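Local coordinates for protein AT5g51070/K3K7_27 (Arabidopsis thaliana, PDB 5GKM) that probably acts as an ATP-dependent Clp-family chaperone, of which this chain is the N-terminal domain, at residues Ala17-Phe20 with Ser21-Glu24. Sequence-based numbering, arbitrary orientation. Where two conformers were deposited one is given.
Sequences AIIF and SQKE
S21, in one of its two conformers, turns its hydroxyl back onto the carbonyl of I18, one helical turn earlier, within helix 12-27 of the Clp N-terminal domain. In that conformer OG lies between the backbone N and the carbonyl carbon (chi1 75°), which brings it 2.6 Å from I18 O, in the carbonyl plane and on a lone pair. A short, polar residue suits this buried place beside V33, since the helix itself can supply a partner for the hydroxyl, though with two conformers this bond may not always be made. I18 O also receives a weak bond from Q22 N, so the side chain, when so placed, shares an acceptor with the main chain.

Q22 can be followed outward. Its CB passes I19 O at 3.4 Å; CG, anti to the carbonyl carbon (chi1 -64°), then comes 3.7 Å from I18 O. Beyond CG the chain runs extended, setting OE1 3.6 Å from I19 CA, while NE2 leaves the helix to bond M93 O. Glutamine thus has the length to join this helix to a neighbouring loop, its methylenes lying along the backbone.

E24 brings CG within 3.2 Å of F20 O, the acceptor for E24 N at 2.9 Å. Its carboxylate reaches R63, with which OE1 forms a salt bridge. F20 points away from the following turn and packs on A44 of helix 35-45, as a large apolar ring can. The chemistry implies that Q22 NE2 and the E24 carboxylate are paired with other parts of the domain, and S21 OG, in the conformer described, within the helix.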
loop_
_atom_site.group_PDB
_atom_site.type_symbol
_atom_site.label_atom_id
_atom_site.label_comp_id
_atom_site.label_asym_id
_atom_site.label_seq_id
_atom_site.Cartn_x
_atom_site.Cartn_y
_atom_site.Cartn_z
ATOM N N ALA A 17 -0.375 1.509 -8.536
ATOM C CA ALA A 17 -0.308 0.773 -7.301
ATOM C C ALA A 17 -1.662 0.707 -6.601
ATOM O O ALA A 17 -2.004 -0.245 -5.992
ATOM C CB ALA A 17 0.726 1.407 -6.351
ATOM N N ILE A 18 -2.355 1.816 -6.666
ATOM C CA ILE A 18 -3.694 1.862 -6.082
ATOM C C ILE A 18 -4.705 0.916 -6.776
ATOM O O ILE A 18 -5.387 0.182 -6.151
ATOM C CB ILE A 18 -4.223 3.301 -6.035
ATOM C CG1 ILE A 18 -3.363 4.094 -5.085
ATOM C CG2 ILE A 18 -5.671 3.346 -5.609
ATOM C CD1 ILE A 18 -3.636 5.554 -5.124
ATOM N N ILE A 19 -4.687 0.950 -8.089
ATOM C CA ILE A 19 -5.503 0.012 -8.849
ATOM C C ILE A 19 -5.098 -1.439 -8.542
ATOM O O ILE A 19 -5.921 -2.300 -8.428
ATOM C CB ILE A 19 -5.379 0.318 -10.349
ATOM C CG1 ILE A 19 -6.080 1.627 -10.646
ATOM C CG2 ILE A 19 -5.954 -0.789 -11.191
ATOM C CD1 ILE A 19 -5.733 2.247 -11.966
ATOM N N PHE A 20 -3.807 -1.691 -8.449
ATOM C CA PHE A 20 -3.347 -3.032 -8.153
ATOM C C PHE A 20 -3.820 -3.413 -6.781
ATOM O O PHE A 20 -4.017 -4.517 -6.535
ATOM C CB PHE A 20 -1.834 -3.231 -8.277
ATOM C CG PHE A 20 -1.300 -3.100 -9.668
ATOM C CD1 PHE A 20 -2.116 -3.148 -10.752
ATOM C CD2 PHE A 20 0.041 -2.982 -9.882
ATOM C CE1 PHE A 20 -1.606 -3.017 -12.026
ATOM C CE2 PHE A 20 0.567 -2.885 -11.144
ATOM C CZ PHE A 20 -0.260 -2.884 -12.224
ATOM N N SER A 21 -3.879 -2.421 -5.898
ATOM C CA SER A 21 -4.392 -2.829 -4.494
ATOM C C SER A 21 -5.873 -3.437 -4.406
ATOM O O SER A 21 -6.139 -4.342 -3.751
ATOM C CB SER A 21 -4.238 -1.669 -3.497
ATOM O OG SER A 21 -5.213 -0.631 -3.666
ATOM N N GLN A 22 -6.611 -2.849 -5.339
ATOM C CA GLN A 22 -7.974 -3.281 -5.612
ATOM C C GLN A 22 -7.999 -4.682 -6.211
ATOM O O GLN A 22 -8.700 -5.503 -5.754
ATOM C CB GLN A 22 -8.707 -2.313 -6.495
ATOM C CG GLN A 22 -8.922 -0.942 -5.869
ATOM C CD GLN A 22 -9.476 0.061 -6.849
ATOM O OE1 GLN A 22 -8.942 0.288 -7.872
ATOM N NE2 GLN A 22 -10.577 0.617 -6.513
ATOM N N LYS A 23 -7.141 -4.901 -7.182
ATOM C CA LYS A 23 -7.028 -6.230 -7.733
ATOM C C LYS A 23 -6.558 -7.247 -6.730
ATOM O O LYS A 23 -7.038 -8.323 -6.707
ATOM C CB LYS A 23 -6.061 -6.274 -8.880
ATOM C CG LYS A 23 -6.402 -5.350 -9.986
ATOM C CD LYS A 23 -7.670 -5.720 -10.712
ATOM C CE LYS A 23 -7.782 -7.191 -11.101
ATOM N NZ LYS A 23 -6.637 -7.725 -11.860
ATOM N N GLU A 24 -5.572 -6.892 -5.929
ATOM C CA GLU A 24 -5.062 -7.806 -4.942
ATOM C C GLU A 24 -6.086 -8.185 -3.887
ATOM O O GLU A 24 -6.153 -9.292 -3.475
ATOM C CB GLU A 24 -3.802 -7.284 -4.275
ATOM C CG GLU A 24 -2.641 -7.140 -5.236
ATOM C CD GLU A 24 -2.071 -8.452 -5.745
ATOM O OE1 GLU A 24 -1.930 -9.382 -5.017
ATOM O OE2 GLU A 24 -1.753 -8.508 -6.902
#